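Local coordinates for rieske iron-sulfur protein soxF (Sulfolobus acidocaldarius, PDB 1JM1), which carries a Rieske [2Fe-2S] cluster for electron transport in the respiratory chain, probably as part of an archaeal quinol oxidase, at the Fe2/s2 (inorganic) cluster site. Numbering follows the deposited sequence.

The Fe2/s2 (inorganic) cluster site. Residues 94, 96-99, 124, 126-129. With FES (Fe2/s2 (inorganic) cluster), chain B.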
ATOM      1  N   CYS A  94       6.214   5.595  -5.891  1.00 10.32           N
ATOM      2  CA  CYS A  94       7.573   5.377  -5.478  1.00 10.13           C
ATOM      3  C   CYS A  94       8.148   6.574  -4.758  1.00  9.97           C
ATOM      4  O   CYS A  94       7.975   7.721  -5.187  1.00 10.70           O
ATOM      5  CB  CYS A  94       8.399   5.094  -6.756  1.00 10.82           C
ATOM      6  SG  CYS A  94      10.094   4.575  -6.403  1.00 11.23           S
ATOM      7  N   HIS A  96      11.349   7.183  -4.340  1.00 11.40           N
ATOM      8  CA  HIS A  96      12.581   7.671  -4.955  1.00 11.83           C
ATOM      9  C   HIS A  96      12.274   8.936  -5.753  1.00 11.58           C
ATOM     10  O   HIS A  96      12.634  10.035  -5.335  1.00 13.51           O
ATOM     11  CB  HIS A  96      13.198   6.603  -5.819  1.00 12.34           C
ATOM     12  CG  HIS A  96      14.415   7.108  -6.567  1.00 12.44           C
ATOM     13  ND1 HIS A  96      14.509   7.011  -7.936  1.00 12.34           N
ATOM     14  CD2 HIS A  96      15.496   7.772  -6.069  1.00 14.30           C
ATOM     15  CE1 HIS A  96      15.645   7.592  -8.252  1.00 13.28           C
ATOM     16  NE2 HIS A  96      16.269   8.059  -7.176  1.00 14.63           N
ATOM     17  N   LEU A  97      11.575   8.795  -6.886  1.00 11.43           N
ATOM     18  CA  LEU A  97      11.304   9.915  -7.791  1.00 11.48           C
ATOM     19  C   LEU A  97       9.899   9.903  -8.287  1.00 11.33           C
ATOM     20  O   LEU A  97       9.567  10.530  -9.315  1.00 12.10           O
ATOM     21  CB  LEU A  97      12.325   9.980  -8.938  1.00 13.14           C
ATOM     22  CG  LEU A  97      12.916  11.343  -9.230  1.00 19.16           C
ATOM     23  CD1 LEU A  97      13.711  11.908  -8.029  1.00 23.10           C
ATOM     24  CD2 LEU A  97      13.750  11.256 -10.483  1.00 23.74           C
ATOM     25  N   GLY A  98       8.933   9.298  -7.555  1.00 10.90           N
ATOM     26  CA  GLY A  98       7.540   9.535  -7.825  1.00 10.78           C
ATOM     27  C   GLY A  98       6.956   8.801  -8.992  1.00 10.48           C
ATOM     28  O   GLY A  98       5.812   9.130  -9.404  1.00 11.02           O
ATOM     29  N   CYS A  99       7.640   7.800  -9.563  1.00 10.62           N
ATOM     30  CA  CYS A  99       6.938   6.966 -10.522  1.00 10.83           C
ATOM     31  C   CYS A  99       5.826   6.183  -9.856  1.00 10.66           C
ATOM     32  O   CYS A  99       5.911   5.829  -8.685  1.00 12.07           O
ATOM     33  CB  CYS A  99       7.925   5.994 -11.205  1.00 11.68           C
ATOM     34  SG  CYS A  99       8.880   6.905 -12.465  1.00 12.57           S
ATOM     35  N   CYS A 124      10.266  -0.985  -9.002  1.00 11.35           N
ATOM     36  CA  CYS A 124       9.915   0.198  -9.766  1.00 11.46           C
ATOM     37  C   CYS A 124      10.649   0.214 -11.088  1.00 11.91           C
ATOM     38  O   CYS A 124      11.880   0.045 -11.141  1.00 12.68           O
ATOM     39  CB  CYS A 124      10.326   1.457  -8.978  1.00 11.47           C
ATOM     40  SG  CYS A 124       9.782   2.972  -9.865  1.00 11.77           S
ATOM     41  N   CYS A 126      11.361   2.766 -13.018  1.00 12.52           N
ATOM     42  CA  CYS A 126      12.096   3.966 -13.393  1.00 13.15           C
ATOM     43  C   CYS A 126      13.572   3.868 -13.062  1.00 12.59           C
ATOM     44  O   CYS A 126      14.408   4.103 -13.926  1.00 14.97           O
ATOM     45  CB  CYS A 126      11.423   5.203 -12.782  0.77 11.82           C
ATOM     46  SG  CYS A 126       9.784   5.431 -13.553  0.77 11.57           S
ATOM     47  N   HIS A 127      13.915   3.486 -11.817  1.00 12.55           N
ATOM     48  CA  HIS A 127      15.328   3.384 -11.408  1.00 13.23           C
ATOM     49  C   HIS A 127      15.585   2.116 -10.598  1.00 13.42           C
ATOM     50  O   HIS A 127      16.666   1.975 -10.037  1.00 14.90           O
ATOM     51  CB  HIS A 127      15.909   4.626 -10.705  1.00 13.17           C
ATOM     52  CG  HIS A 127      15.442   5.908 -11.323  1.00 12.61           C
ATOM     53  ND1 HIS A 127      14.257   6.500 -10.891  1.00 12.39           N
ATOM     54  CD2 HIS A 127      15.930   6.614 -12.342  1.00 13.64           C
ATOM     55  CE1 HIS A 127      14.093   7.553 -11.668  1.00 12.39           C
ATOM     56  NE2 HIS A 127      15.070   7.659 -12.545  1.00 13.08           N
ATOM     57  N   GLY A 128      14.669   1.151 -10.557  1.00 12.75           N
ATOM     58  CA  GLY A 128      14.955  -0.147  -9.986  1.00 13.43           C
ATOM     59  C   GLY A 128      14.885  -0.232  -8.471  1.00 12.96           C
ATOM     60  O   GLY A 128      15.392  -1.218  -7.880  1.00 13.64           O
ATOM     61  N   SER A 129      14.219   0.692  -7.784  1.00 11.84           N
ATOM     62  CA  SER A 129      13.936   0.496  -6.369  1.00 11.58           C
ATOM     63  C   SER A 129      13.082  -0.732  -6.175  1.00 11.34           C
ATOM     64  O   SER A 129      12.116  -0.946  -6.906  1.00 12.17           O
ATOM     65  CB  SER A 129      13.237   1.713  -5.769  1.00 11.72           C
ATOM     66  OG  SER A 129      14.038   2.841  -5.812  1.00 12.42           O
TER
HETATM   67 FE1  FES B 501      10.971   4.512  -8.581  1.00 11.36          FE
HETATM   68 FE2  FES B 501      13.165   6.000  -9.188  1.00 11.88          FE
HETATM   69  S1  FES B 501      13.133   3.826  -8.578  1.00 12.32           S
HETATM   70  S2  FES B 501      11.008   6.656  -9.299  1.00 11.77           S
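Two loops of the Rieske fold, Cys94 to Cys99 and Cys124 to Ser129, grip the [2Fe-2S] cluster through paired CXHXGC and CXCHGS motifs, and the protein hides its entire surface. At the inner end FES FE1 is near tetrahedral: Cys94 SG and Cys124 SG each bind it at 2.3 Å and subtend 110°. Both thiolate side chains point SG anti to the backbone N (chi1 -172° in Cys94), so the two loops approach the iron with matching torsions. Nearly straight N-H bonds steady the sulfurs: His96 N donates to Cys94 SG at 3.6 Å and Cys126 N to Cys124 SG at 3.5 Å, an arrangement that may draw charge from the thiolates and raise the reduction potential.

Packing is dense around the bridging sulfides. Ser129 OG, anti to its carbonyl carbon, comes within 3.1 Å of FES S1, while Leu97 N approaches FES S2 to 3.3 Å. The Cys99–Cys126 disulfide (SG to SG 2.0 Å) ties the loops together beside FES S2, with Cys99 CB 3.7 Å from that sulfide and Cys126 CB scarcely farther.

FES FE2 is equally buried; in Rieske proteins generally, the outer tips of its histidine rings face solvent or the quinol site. His96 ND1 and His127 ND1 each bind FES FE2 at 2.1 Å, subtending a narrower 92°. His96 CG is anti to its backbone N, His127 CG to its carbonyl carbon. His127 ND1 lies at the His96 ring edge, in plane, and FES S1 likewise at the His127 ring. Ligation through ND1 turns each NE2 away from the iron, where redox-linked protonation would be expected.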